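Local atomic coordinates of uncharacterized protein (Bacteroides ovatus, PDB entry 4FS7), a protein that is of unknown function but is built as an extracellular leucine-rich repeat protein of the BspA type and probably binds other proteins. Residues 186-191 and 210-215; 180-185 and 203-208; 142-147 and 162-167; 167-172 and 191-196. All coordinates share one frame; numbering follows the deposited sequence. Where two conformers were deposited one is given.

Overall arrangement
All four contacts join neighbouring turns of one leucine-rich repeat solenoid. Contact 2 has its centre about 5 Å from that of the chain and the largest number of buried residues: backbone turns, phenylalanine rings and cysteines lie side by side there, joined by two backbone hydrogen bonds. Contacts 1 and 3 are alike, each with a carbonyl that takes two N-H groups, isoleucines turned inward and polar or charged side chains outward; only contact 3 pairs two regular strands. Contact 4 shares Val167 with contact 3 and Lys191 with contact 1, and replaces strand pairing by bridging waters, proline packing and a salt bridge. Ile190 of contact 1 touches both phenylalanines of contact 2 and Val167 of contacts 3 and 4.

Contact 1 (186-191 and 210-215); sequences KLKSIK and LENMEF. With EDO (1,2-ethanediol), chain B.
Lys188 O is the most heavily used acceptor, gripped by two successive N-H groups. Asn212 N reaches it in the carbonyl plane at 3.1 Å, while Glu211 N, at 2.9 Å, comes from above that plane on a nearly straight bond (N-H...O 172°). Two residues on, Ile190 N donates to Asn212 O at 3.0 Å, almost along the C=O axis, and the backbones of Ser189 and Asn212 form a single beta bridge. The same two residues meet through their side chains: Asn212 ND2 donates to Ser189 OG at 3.0 Å, with the hydroxyl oxygen close to the amide plane. Ser189 OG and Asn212 CG both stand anti to their carbonyl carbons (chi1 -48° and -51°). An alanine at Ser189 would lose this hydroxyl acceptor and would probably leave the Asn212 amide less firmly fixed in rotation. The other end of that amide, OD1, accepts a hydrogen bond from O2 of a 1,2-ethanediol, probably from the crystallisation liquor, at 2.7 Å. Lys188 bends its chain at the third and fourth torsions and runs beside Glu211, their charged ends 5.0 Å apart between NZ and OE1. On the inner side, Ile190 CG2 packs against Met213 CG at 3.6 Å and touches the selenium of this selenomethionine; Met213 and Leu210 in turn lie on Phe204. Farther along, a water donates to Ile190 O and accepts from Glu214 N, spanning the gap after direct pairing ends. The two repeat turns are thus joined by backbone bonds lying between a polar outer surface and an apolar interior.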
loop_
_atom_site.group_PDB
_atom_site.type_symbol
_atom_site.label_atom_id
_atom_site.label_comp_id
_atom_site.label_asym_id
_atom_site.label_seq_id
_atom_site.Cartn_x
_atom_site.Cartn_y
_atom_site.Cartn_z
ATOM N N LYS A 186 6.711 -8.046 7.501
ATOM C CA LYS A 186 6.463 -8.770 8.756
ATOM C C LYS A 186 5.204 -8.308 9.491
ATOM O O LYS A 186 4.842 -8.840 10.538
ATOM C CB LYS A 186 7.686 -8.647 9.693
ATOM C CG LYS A 186 8.839 -9.543 9.331
ATOM C CD LYS A 186 8.414 -10.952 8.909
ATOM C CE LYS A 186 9.607 -11.849 8.498
ATOM N NZ LYS A 186 10.694 -11.223 7.643
ATOM N N LEU A 187 4.518 -7.306 8.951
ATOM C CA LEU A 187 3.326 -6.746 9.583
ATOM C C LEU A 187 2.145 -7.701 9.317
ATOM O O LEU A 187 1.670 -7.797 8.205
ATOM C CB LEU A 187 3.054 -5.333 9.050
ATOM C CG LEU A 187 1.946 -4.546 9.732
ATOM C CD1 LEU A 187 2.287 -4.258 11.207
ATOM C CD2 LEU A 187 1.720 -3.265 8.977
ATOM N N LYS A 188 1.692 -8.414 10.338
ATOM C CA LYS A 188 0.582 -9.376 10.198
ATOM C C LYS A 188 -0.786 -8.779 10.436
ATOM O O LYS A 188 -1.785 -9.298 9.935
ATOM C CB LYS A 188 0.816 -10.562 11.130
ATOM C CG LYS A 188 -0.120 -11.729 10.985
ATOM C CD LYS A 188 0.228 -12.895 11.919
ATOM C CE LYS A 188 1.703 -13.122 12.171
ATOM N NZ LYS A 188 2.487 -13.617 10.980
ATOM N N SER A 189 -0.827 -7.712 11.235
ATOM C CA SER A 189 -2.067 -7.103 11.657
ATOM C C SER A 189 -1.905 -5.593 11.780
ATOM O O SER A 189 -0.812 -5.110 12.062
ATOM C CB SER A 189 -2.442 -7.622 13.045
ATOM O OG SER A 189 -2.355 -9.032 13.156
ATOM N N ILE A 190 -3.011 -4.884 11.670
ATOM C CA ILE A 190 -3.046 -3.483 12.037
ATOM C C ILE A 190 -4.448 -3.130 12.458
ATOM O O ILE A 190 -5.434 -3.551 11.826
ATOM C CB ILE A 190 -2.539 -2.549 10.893
ATOM C CG1 ILE A 190 -2.300 -1.132 11.421
ATOM C CG2 ILE A 190 -3.428 -2.597 9.696
ATOM C CD1 ILE A 190 -1.523 -0.245 10.470
ATOM N N LYS A 191 -4.550 -2.326 13.512
ATOM C CA LYS A 191 -5.796 -1.714 13.944
ATOM C C LYS A 191 -5.912 -0.339 13.322
ATOM O O LYS A 191 -5.138 0.551 13.616
ATOM C CB LYS A 191 -5.847 -1.648 15.470
ATOM C CG LYS A 191 -7.138 -1.049 16.002
ATOM C CD LYS A 191 -7.262 -1.147 17.519
ATOM C CE LYS A 191 -8.598 -0.541 18.023
ATOM N NZ LYS A 191 -9.790 -1.061 17.237
ATOM N N LEU A 210 0.343 -9.458 5.846
ATOM C CA LEU A 210 -0.775 -8.738 6.448
ATOM C C LEU A 210 -2.067 -9.523 6.188
ATOM O O LEU A 210 -2.463 -9.697 5.044
ATOM C CB LEU A 210 -0.865 -7.314 5.877
ATOM C CG LEU A 210 -2.014 -6.435 6.369
ATOM C CD1 LEU A 210 -1.885 -6.154 7.885
ATOM C CD2 LEU A 210 -2.079 -5.176 5.560
ATOM N N GLU A 211 -2.670 -9.967 7.289
ATOM C CA GLU A 211 -3.864 -10.810 7.288
ATOM C C GLU A 211 -5.027 -10.203 8.059
ATOM O O GLU A 211 -6.191 -10.438 7.721
ATOM C CB GLU A 211 -3.535 -12.207 7.906
ATOM C CG GLU A 211 -2.741 -13.190 7.008
ATOM C CD GLU A 211 -2.198 -14.421 7.762
ATOM O OE1 GLU A 211 -2.039 -14.358 9.006
ATOM O OE2 GLU A 211 -1.875 -15.438 7.097
ATOM N N ASN A 212 -4.748 -9.487 9.157
ATOM C CA ASN A 212 -5.805 -9.034 10.072
ATOM C C ASN A 212 -5.932 -7.526 10.001
ATOM O O ASN A 212 -5.038 -6.785 10.434
ATOM C CB ASN A 212 -5.470 -9.482 11.499
ATOM C CG ASN A 212 -5.145 -10.971 11.589
ATOM O OD1 ASN A 212 -6.015 -11.809 11.276
ATOM N ND2 ASN A 212 -3.924 -11.329 11.969
HETATM N N MSE A 213 -7.023 -7.079 9.414
HETATM C CA MSE A 213 -7.331 -5.654 9.256
HETATM C C MSE A 213 -8.813 -5.511 9.015
HETATM O O MSE A 213 -9.339 -5.919 7.984
HETATM C CB MSE A 213 -6.525 -5.022 8.143
HETATM C CG MSE A 213 -6.540 -3.498 8.198
HETATM SE SE MSE A 213 -5.527 -2.669 6.741
HETATM C CE MSE A 213 -6.397 -3.641 5.313
ATOM N N GLU A 214 -9.512 -4.991 10.002
ATOM C CA GLU A 214 -10.950 -4.765 9.896
ATOM C C GLU A 214 -11.176 -3.375 9.382
ATOM O O GLU A 214 -10.490 -2.439 9.786
ATOM C CB GLU A 214 -11.580 -4.964 11.248
ATOM C CG GLU A 214 -11.562 -6.429 11.625
ATOM C CD GLU A 214 -12.384 -7.287 10.653
ATOM O OE1 GLU A 214 -13.589 -6.985 10.483
ATOM O OE2 GLU A 214 -11.828 -8.234 10.039
ATOM N N PHE A 215 -12.128 -3.208 8.485
ATOM C CA PHE A 215 -12.469 -1.909 7.946
ATOM C C PHE A 215 -13.468 -1.189 8.838
ATOM O O PHE A 215 -14.544 -1.710 9.088
ATOM C CB PHE A 215 -13.125 -2.067 6.589
ATOM C CG PHE A 215 -12.289 -2.749 5.542
ATOM C CD1 PHE A 215 -10.954 -2.462 5.361
ATOM C CD2 PHE A 215 -12.892 -3.668 4.683
ATOM C CE1 PHE A 215 -10.210 -3.091 4.355
ATOM C CE2 PHE A 215 -12.177 -4.267 3.673
ATOM C CZ PHE A 215 -10.844 -3.993 3.497
HETATM C C1 EDO B . -9.207 -13.734 9.569
HETATM O O1 EDO B . -8.394 -14.496 10.443
HETATM C C2 EDO B . -8.558 -12.420 9.172
HETATM O O2 EDO B . -8.497 -11.572 10.335
HETATM O O HOH W 1 -8.096 -4.424 12.399
#

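Contact 2 (180-185 and 203-208); sequences LFSGCG and CFAECI
Two type II beta turns, Phe181 to Cys184 and Phe204 to Cys207, stack in register, joined by Phe181 N to Cys203 O (2.8 Å, in the carbonyl plane) and by Gly183 N to Ala205 O (2.8 Å, nearly along the C=O axis). Gly183 has backbone angles (phi 79°) that would jam a CB against the preceding carbonyl oxygen. The phenylalanines share one conformation, CG anti to the carbonyl carbon (chi1 near -60°), so their rings lie side by side, their planes 13° apart but displaced, so that little of one ring faces the other. Phe181 CD2 meets Phe204 CE1 at 3.5 Å. Each ring also has its preceding residue on one face: Leu180 CG on Phe181, Cys203 SG on Phe204. A serine at Phe204 would remove this ring and would probably loosen the packing around Phe181 and Leu176. Beyond the rings, Cys207 SG rests on Cys184 CB at 3.8 Å. Turn and ring recur in the next coil of this BspA-type leucine-rich repeat solenoid. Backbone bonds between Leu180 and Phe158 and between Phe204 and Ala226 carry the pairing on to flanking loops. Inward, Phe181 packs on Ile190, while Phe204 meets Leu176 of strand 175-176.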
loop_
_atom_site.group_PDB
_atom_site.type_symbol
_atom_site.label_atom_id
_atom_site.label_comp_id
_atom_site.label_asym_id
_atom_site.label_seq_id
_atom_site.Cartn_x
_atom_site.Cartn_y
_atom_site.Cartn_z
ATOM N N LEU A 180 2.450 4.383 2.912
ATOM C CA LEU A 180 2.853 4.531 4.314
ATOM C C LEU A 180 3.558 3.336 4.889
ATOM O O LEU A 180 4.578 3.478 5.601
ATOM C CB LEU A 180 1.623 4.817 5.140
ATOM C CG LEU A 180 1.819 5.110 6.613
ATOM C CD1 LEU A 180 2.792 6.245 6.846
ATOM C CD2 LEU A 180 0.455 5.459 7.244
ATOM N N PHE A 181 3.037 2.128 4.618
ATOM C CA PHE A 181 3.612 0.888 5.102
ATOM C C PHE A 181 4.082 -0.035 3.957
ATOM O O PHE A 181 4.177 -1.260 4.114
ATOM C CB PHE A 181 2.629 0.126 6.002
ATOM C CG PHE A 181 2.244 0.887 7.224
ATOM C CD1 PHE A 181 3.146 1.046 8.246
ATOM C CD2 PHE A 181 1.015 1.509 7.354
ATOM C CE1 PHE A 181 2.835 1.752 9.357
ATOM C CE2 PHE A 181 0.700 2.202 8.477
ATOM C CZ PHE A 181 1.616 2.335 9.478
ATOM N N SER A 182 4.380 0.541 2.803
ATOM C CA SER A 182 4.782 -0.245 1.634
ATOM C C SER A 182 6.006 -1.080 1.990
ATOM O O SER A 182 6.979 -0.543 2.476
ATOM C CB SER A 182 5.132 0.672 0.480
ATOM O OG SER A 182 5.458 -0.098 -0.675
ATOM N N GLY A 183 5.967 -2.357 1.734
ATOM C CA GLY A 183 7.108 -3.185 1.990
ATOM C C GLY A 183 7.375 -3.643 3.420
ATOM O O GLY A 183 8.469 -4.150 3.737
ATOM N N CYS A 184 6.383 -3.499 4.291
ATOM C CA CYS A 184 6.483 -3.956 5.671
ATOM C C CYS A 184 6.074 -5.427 5.730
ATOM O O CYS A 184 4.969 -5.796 6.113
ATOM C CB CYS A 184 5.631 -3.123 6.620
ATOM S SG CYS A 184 6.314 -1.420 6.799
ATOM N N GLY A 185 7.011 -6.292 5.341
ATOM C CA GLY A 185 6.703 -7.685 5.089
ATOM C C GLY A 185 6.552 -8.583 6.297
ATOM O O GLY A 185 6.250 -9.765 6.123
ATOM N N CYS A 203 -0.644 1.933 0.055
ATOM C CA CYS A 203 -0.420 2.063 1.505
ATOM C C CYS A 203 0.179 0.805 2.145
ATOM O O CYS A 203 1.089 0.910 2.970
ATOM C CB CYS A 203 -1.722 2.481 2.173
ATOM S SG CYS A 203 -1.562 2.930 3.881
ATOM N N PHE A 204 -0.386 -0.364 1.792
ATOM C CA PHE A 204 0.037 -1.634 2.352
ATOM C C PHE A 204 0.607 -2.543 1.267
ATOM O O PHE A 204 0.745 -3.742 1.480
ATOM C CB PHE A 204 -1.088 -2.344 3.110
ATOM C CG PHE A 204 -1.631 -1.551 4.244
ATOM C CD1 PHE A 204 -0.959 -1.543 5.477
ATOM C CD2 PHE A 204 -2.771 -0.795 4.110
ATOM C CE1 PHE A 204 -1.411 -0.827 6.532
ATOM C CE2 PHE A 204 -3.245 -0.067 5.206
ATOM C CZ PHE A 204 -2.571 -0.127 6.411
ATOM N N ALA A 205 1.049 -1.973 0.137
ATOM C CA ALA A 205 1.630 -2.808 -0.911
ATOM C C ALA A 205 2.834 -3.571 -0.421
ATOM O O ALA A 205 3.682 -2.994 0.234
ATOM C CB ALA A 205 1.957 -1.968 -2.135
ATOM N N GLU A 206 2.887 -4.873 -0.717
ATOM C CA GLU A 206 4.010 -5.722 -0.354
ATOM C C GLU A 206 4.064 -6.017 1.141
ATOM O O GLU A 206 5.066 -6.515 1.598
ATOM C CB GLU A 206 5.351 -5.178 -0.891
ATOM C CG GLU A 206 5.404 -5.078 -2.416
ATOM C CD GLU A 206 6.798 -4.754 -2.971
ATOM O OE1 GLU A 206 7.742 -4.411 -2.204
ATOM O OE2 GLU A 206 6.951 -4.839 -4.215
ATOM N N CYS A 207 2.983 -5.749 1.861
ATOM C CA CYS A 207 2.879 -6.245 3.248
ATOM C C CYS A 207 2.385 -7.692 3.141
ATOM O O CYS A 207 1.223 -8.014 3.372
ATOM C CB CYS A 207 1.921 -5.410 4.054
ATOM S SG CYS A 207 2.581 -3.745 4.393
ATOM N N ILE A 208 3.319 -8.564 2.770
ATOM C CA ILE A 208 2.990 -9.928 2.319
ATOM C C ILE A 208 2.407 -10.810 3.401
ATOM O O ILE A 208 1.804 -11.859 3.111
ATOM C CB ILE A 208 4.192 -10.583 1.642
ATOM C CG1 ILE A 208 5.399 -10.711 2.573
ATOM C CG2 ILE A 208 4.547 -9.858 0.332
ATOM C CD1 ILE A 208 6.497 -11.631 2.020
#

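Contact 3 (142-147 and 162-167); sequences KEITIP and ESLEYV
This is a parallel beta pairing between successive turns of a BspA-type leucine-rich repeat solenoid, joining strand 143-145 to strand 166-168. Glu143 is bridged with Tyr166 and Ile144 with Val167. Just before the strands, Lys142 O takes two N-H groups: Glu165 N at 2.8 Å from above the carbonyl plane, and Tyr166 N at 3.2 Å within it, the latter bond distinctly bent (136°). Ile144 N then donates to Tyr166 O at 3.0 Å, also in the carbonyl plane. On the inward face, Ile144 CG2 occupies the crowded position between backbone N and carbonyl carbon, while Val167 CG2 stands anti to its backbone N; the two methyls meet at 3.8 Å. Leu164 CD1 lies near the same isoleucine methyl, Phe158 touches Ile144, and Ile190 touches Val167, so this face belongs to the solenoid core. The outward face carries Glu143 and Tyr166, whose CB atoms are in contact. Lys142 extends its chain obliquely across Glu165, the carboxylate lying by CE; NZ and Glu165 OE2 are 4.3 Å apart, too far for a salt bridge. Ser163 OG turns instead to a hydrogen bond with Asp140. With CG anti to the backbone N (chi1 177°), the Tyr166 ring has Glu143 CB and Thr145 OG1 at its edge, and one water joins the Tyr166 hydroxyl oxygen OH, at 2.9 Å, to the Thr145 hydroxyl.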
loop_
_atom_site.group_PDB
_atom_site.type_symbol
_atom_site.label_atom_id
_atom_site.label_comp_id
_atom_site.label_asym_id
_atom_site.label_seq_id
_atom_site.Cartn_x
_atom_site.Cartn_y
_atom_site.Cartn_z
ATOM N N LYS A 142 10.692 -3.157 15.527
ATOM C CA LYS A 142 9.653 -4.181 15.646
ATOM C C LYS A 142 8.282 -3.568 15.965
ATOM O O LYS A 142 7.257 -4.154 15.614
ATOM C CB LYS A 142 10.020 -5.172 16.729
ATOM C CG LYS A 142 9.065 -6.300 16.885
ATOM C CD LYS A 142 9.589 -7.311 17.950
ATOM C CE LYS A 142 8.590 -8.431 18.181
ATOM N NZ LYS A 142 9.283 -9.646 18.712
ATOM N N GLU A 143 8.272 -2.448 16.687
ATOM C CA GLU A 143 7.041 -1.840 17.093
ATOM C C GLU A 143 7.243 -0.365 17.093
ATOM O O GLU A 143 8.353 0.146 17.271
ATOM C CB GLU A 143 6.620 -2.354 18.456
ATOM C CG GLU A 143 7.465 -2.017 19.616
ATOM C CD GLU A 143 6.760 -2.511 20.887
ATOM O OE1 GLU A 143 6.963 -3.677 21.240
ATOM O OE2 GLU A 143 5.929 -1.760 21.464
ATOM N N ILE A 144 6.166 0.351 16.888
ATOM C CA ILE A 144 6.146 1.803 17.106
ATOM C C ILE A 144 4.746 2.274 17.516
ATOM O O ILE A 144 3.727 1.800 16.968
ATOM C CB ILE A 144 6.670 2.604 15.891
ATOM C CG1 ILE A 144 6.976 4.057 16.321
ATOM C CG2 ILE A 144 5.692 2.507 14.743
ATOM C CD1 ILE A 144 7.702 4.870 15.346
ATOM N N THR A 145 4.717 3.139 18.532
ATOM C CA THR A 145 3.492 3.801 18.947
ATOM C C THR A 145 3.524 5.269 18.575
ATOM O O THR A 145 4.488 6.003 18.902
ATOM C CB THR A 145 3.271 3.594 20.455
ATOM O OG1 THR A 145 3.128 2.192 20.702
ATOM C CG2 THR A 145 2.022 4.330 20.952
ATOM N N ILE A 146 2.524 5.686 17.820
ATOM C CA ILE A 146 2.414 7.081 17.347
ATOM C C ILE A 146 1.557 7.851 18.331
ATOM O O ILE A 146 0.429 7.475 18.565
ATOM C CB ILE A 146 1.713 7.217 15.953
ATOM C CG1 ILE A 146 2.327 6.291 14.896
ATOM C CG2 ILE A 146 1.726 8.691 15.474
ATOM C CD1 ILE A 146 3.840 6.430 14.690
ATOM N N PRO A 147 2.095 8.929 18.940
ATOM C CA PRO A 147 1.342 9.708 19.907
ATOM C C PRO A 147 0.001 10.229 19.359
ATOM O O PRO A 147 -0.123 10.527 18.153
ATOM C CB PRO A 147 2.322 10.854 20.237
ATOM C CG PRO A 147 3.646 10.293 20.066
ATOM C CD PRO A 147 3.493 9.399 18.867
ATOM N N GLU A 162 11.133 -3.565 7.530
ATOM C CA GLU A 162 10.969 -5.002 7.278
ATOM C C GLU A 162 10.867 -5.865 8.530
ATOM O O GLU A 162 10.548 -7.045 8.414
ATOM C CB GLU A 162 12.057 -5.522 6.309
ATOM C CG GLU A 162 11.964 -4.860 4.916
ATOM C CD GLU A 162 12.963 -5.348 3.903
ATOM O OE1 GLU A 162 14.030 -5.882 4.275
ATOM O OE2 GLU A 162 12.679 -5.188 2.701
ATOM N N SER A 163 11.063 -5.268 9.713
ATOM C CA SER A 163 10.878 -5.976 10.971
ATOM C C SER A 163 9.606 -5.531 11.697
ATOM O O SER A 163 9.309 -6.074 12.761
ATOM C CB SER A 163 12.080 -5.762 11.910
ATOM O OG SER A 163 13.211 -6.370 11.368
ATOM N N LEU A 164 8.882 -4.542 11.166
ATOM C CA LEU A 164 7.739 -3.966 11.887
ATOM C C LEU A 164 6.590 -4.976 12.009
ATOM O O LEU A 164 6.095 -5.487 10.991
ATOM C CB LEU A 164 7.249 -2.724 11.181
ATOM C CG LEU A 164 6.188 -1.876 11.860
ATOM C CD1 LEU A 164 6.700 -1.228 13.172
ATOM C CD2 LEU A 164 5.711 -0.771 10.888
ATOM N N GLU A 165 6.189 -5.261 13.242
ATOM C CA GLU A 165 5.127 -6.168 13.567
ATOM C C GLU A 165 3.976 -5.529 14.307
ATOM O O GLU A 165 2.899 -6.115 14.402
ATOM C CB GLU A 165 5.660 -7.332 14.422
ATOM C CG GLU A 165 6.702 -8.223 13.742
ATOM C CD GLU A 165 7.105 -9.427 14.578
ATOM O OE1 GLU A 165 6.245 -10.022 15.252
ATOM O OE2 GLU A 165 8.282 -9.792 14.522
ATOM N N TYR A 166 4.171 -4.333 14.858
ATOM C CA TYR A 166 3.120 -3.688 15.612
ATOM C C TYR A 166 3.211 -2.206 15.350
ATOM O O TYR A 166 4.289 -1.610 15.530
ATOM C CB TYR A 166 3.265 -3.957 17.088
ATOM C CG TYR A 166 2.201 -3.220 17.851
ATOM C CD1 TYR A 166 0.883 -3.687 17.859
ATOM C CD2 TYR A 166 2.477 -1.997 18.481
ATOM C CE1 TYR A 166 -0.114 -3.018 18.543
ATOM C CE2 TYR A 166 1.468 -1.310 19.159
ATOM C CZ TYR A 166 0.186 -1.818 19.188
ATOM O OH TYR A 166 -0.780 -1.110 19.849
ATOM N N VAL A 167 2.100 -1.576 14.963
ATOM C CA VAL A 167 2.022 -0.114 14.886
ATOM C C VAL A 167 0.704 0.382 15.448
ATOM O O VAL A 167 -0.330 -0.168 15.132
ATOM C CB VAL A 167 2.265 0.404 13.443
ATOM C CG1 VAL A 167 1.363 -0.250 12.432
ATOM C CG2 VAL A 167 2.169 1.920 13.379
HETATM O O HOH W 2 0.319 0.938 21.643
#

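Contact 4 (167-172 and 191-196); sequences VSLPDS and KLPRNL
Asp171 turns its CG anti to the backbone N (chi1 -161°), carrying the carboxylate across to Arg194, where its two oxygens serve different groups. OD1 accepts the backbone N-H of Arg194 at 3.0 Å, and OD2 makes a salt bridge to Arg194 NH1 at 3.0 Å. Arg194 sets CG anti to its carbonyl carbon and runs extended to NE, then swings the guanidinium aside (chi4 108°) so that NH1 faces back to OD2. The guanidinium presents its edge, with OD2 nearly in its plane, yet the carboxylate is met from above its own plane; the two flat groups stand 78° apart. The carboxylate also lies against the aliphatic part of the arginine, with OD1 3.2 Å from Arg194 CG. These residues lie in successive turns of the leucine-rich repeat solenoid, each just after a Leu-Pro pair, Leu169-Pro170 and Leu192-Pro193, and Pro193 begins a type I beta turn ending at Leu196. The Pro193 ring fits against the preceding turn: CG lies 3.4 Å from Pro170 O, and CD meets Leu169 CD1 at 3.9 Å. Leu169 has CG anti to its carbonyl carbon and lies on Leu176 of strand 175-176. Where the backbones part, one water donates to both Val167 O and Lys191 O while accepting from Leu169 N. Another water donates to Asp171 O and accepts from Asn195 N.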
loop_
_atom_site.group_PDB
_atom_site.type_symbol
_atom_site.label_atom_id
_atom_site.label_comp_id
_atom_site.label_asym_id
_atom_site.label_seq_id
_atom_site.Cartn_x
_atom_site.Cartn_y
_atom_site.Cartn_z
ATOM N N VAL A 167 2.100 -1.576 14.963
ATOM C CA VAL A 167 2.022 -0.114 14.886
ATOM C C VAL A 167 0.704 0.382 15.448
ATOM O O VAL A 167 -0.330 -0.168 15.132
ATOM C CB VAL A 167 2.265 0.404 13.443
ATOM C CG1 VAL A 167 1.363 -0.250 12.432
ATOM C CG2 VAL A 167 2.169 1.920 13.379
ATOM N N SER A 168 0.768 1.376 16.329
ATOM C CA SER A 168 -0.398 2.060 16.858
ATOM C C SER A 168 -0.499 3.446 16.249
ATOM O O SER A 168 0.269 4.333 16.618
ATOM C CB SER A 168 -0.313 2.121 18.376
ATOM O OG SER A 168 -1.446 2.834 18.875
ATOM N N LEU A 169 -1.417 3.642 15.319
ATOM C CA LEU A 169 -1.689 4.908 14.653
ATOM C C LEU A 169 -2.551 5.786 15.544
ATOM O O LEU A 169 -3.280 5.276 16.379
ATOM C CB LEU A 169 -2.400 4.676 13.320
ATOM C CG LEU A 169 -1.561 4.056 12.210
ATOM C CD1 LEU A 169 -2.442 3.531 11.090
ATOM C CD2 LEU A 169 -0.547 5.089 11.677
ATOM N N PRO A 170 -2.502 7.118 15.375
ATOM C CA PRO A 170 -3.391 7.974 16.151
ATOM C C PRO A 170 -4.837 7.659 15.784
ATOM O O PRO A 170 -5.205 7.604 14.602
ATOM C CB PRO A 170 -2.999 9.391 15.694
ATOM C CG PRO A 170 -1.633 9.246 15.120
ATOM C CD PRO A 170 -1.633 7.899 14.479
ATOM N N ASP A 171 -5.658 7.479 16.805
ATOM C CA ASP A 171 -7.031 7.112 16.563
ATOM C C ASP A 171 -7.867 8.160 15.856
ATOM O O ASP A 171 -8.895 7.820 15.262
ATOM C CB ASP A 171 -7.698 6.687 17.853
ATOM C CG ASP A 171 -8.943 5.871 17.630
ATOM O OD1 ASP A 171 -8.954 4.874 16.827
ATOM O OD2 ASP A 171 -9.936 6.261 18.252
ATOM N N SER A 172 -7.450 9.416 15.867
ATOM C CA SER A 172 -8.154 10.463 15.183
ATOM C C SER A 172 -7.836 10.584 13.711
ATOM O O SER A 172 -8.464 11.385 12.993
ATOM C CB SER A 172 -7.829 11.833 15.829
ATOM O OG SER A 172 -6.430 12.141 15.682
ATOM N N LYS A 191 -4.550 -2.326 13.512
ATOM C CA LYS A 191 -5.796 -1.714 13.944
ATOM C C LYS A 191 -5.912 -0.339 13.322
ATOM O O LYS A 191 -5.138 0.551 13.616
ATOM C CB LYS A 191 -5.847 -1.648 15.470
ATOM C CG LYS A 191 -7.138 -1.049 16.002
ATOM C CD LYS A 191 -7.262 -1.147 17.519
ATOM C CE LYS A 191 -8.598 -0.541 18.023
ATOM N NZ LYS A 191 -9.790 -1.061 17.237
ATOM N N LEU A 192 -6.886 -0.158 12.454
ATOM C CA LEU A 192 -7.053 1.086 11.766
ATOM C C LEU A 192 -7.703 2.108 12.688
ATOM O O LEU A 192 -8.524 1.756 13.531
ATOM C CB LEU A 192 -7.880 0.872 10.495
ATOM C CG LEU A 192 -7.205 0.021 9.413
ATOM C CD1 LEU A 192 -8.183 -0.195 8.249
ATOM C CD2 LEU A 192 -5.916 0.688 8.883
ATOM N N PRO A 193 -7.382 3.413 12.507
ATOM C CA PRO A 193 -8.075 4.449 13.267
ATOM C C PRO A 193 -9.576 4.279 13.120
ATOM O O PRO A 193 -10.070 3.987 12.033
ATOM C CB PRO A 193 -7.566 5.733 12.606
ATOM C CG PRO A 193 -6.202 5.390 12.174
ATOM C CD PRO A 193 -6.311 3.971 11.688
ATOM N N ARG A 194 -10.309 4.478 14.206
ATOM C CA ARG A 194 -11.722 4.101 14.287
ATOM C C ARG A 194 -12.646 4.877 13.351
ATOM O O ARG A 194 -13.731 4.407 13.047
ATOM C CB ARG A 194 -12.218 4.158 15.749
ATOM C CG ARG A 194 -11.574 3.095 16.665
ATOM C CD ARG A 194 -11.864 3.351 18.158
ATOM N NE ARG A 194 -11.278 2.344 19.053
ATOM C CZ ARG A 194 -10.238 2.564 19.853
ATOM N NH1 ARG A 194 -9.658 3.755 19.865
ATOM N NH2 ARG A 194 -9.776 1.603 20.643
ATOM N N ASN A 195 -12.215 6.061 12.931
ATOM C CA ASN A 195 -12.958 6.909 12.004
ATOM C C ASN A 195 -12.198 7.135 10.686
ATOM O O ASN A 195 -12.400 8.122 10.009
ATOM C CB ASN A 195 -13.275 8.254 12.653
ATOM C CG ASN A 195 -14.510 8.910 12.078
ATOM O OD1 ASN A 195 -14.516 10.112 11.867
ATOM N ND2 ASN A 195 -15.569 8.132 11.846
ATOM N N LEU A 196 -11.320 6.207 10.323
ATOM C CA LEU A 196 -10.551 6.319 9.082
ATOM C C LEU A 196 -11.505 6.432 7.897
ATOM O O LEU A 196 -12.492 5.698 7.825
ATOM C CB LEU A 196 -9.639 5.092 8.898
ATOM C CG LEU A 196 -8.558 5.247 7.846
ATOM C CD1 LEU A 196 -7.480 6.249 8.266
ATOM C CD2 LEU A 196 -7.942 3.899 7.508
HETATM O O HOH W 3 -2.399 -2.047 15.371
HETATM O O HOH W 4 -2.651 1.266 14.242
HETATM O O HOH W 5 -10.155 8.097 12.915
#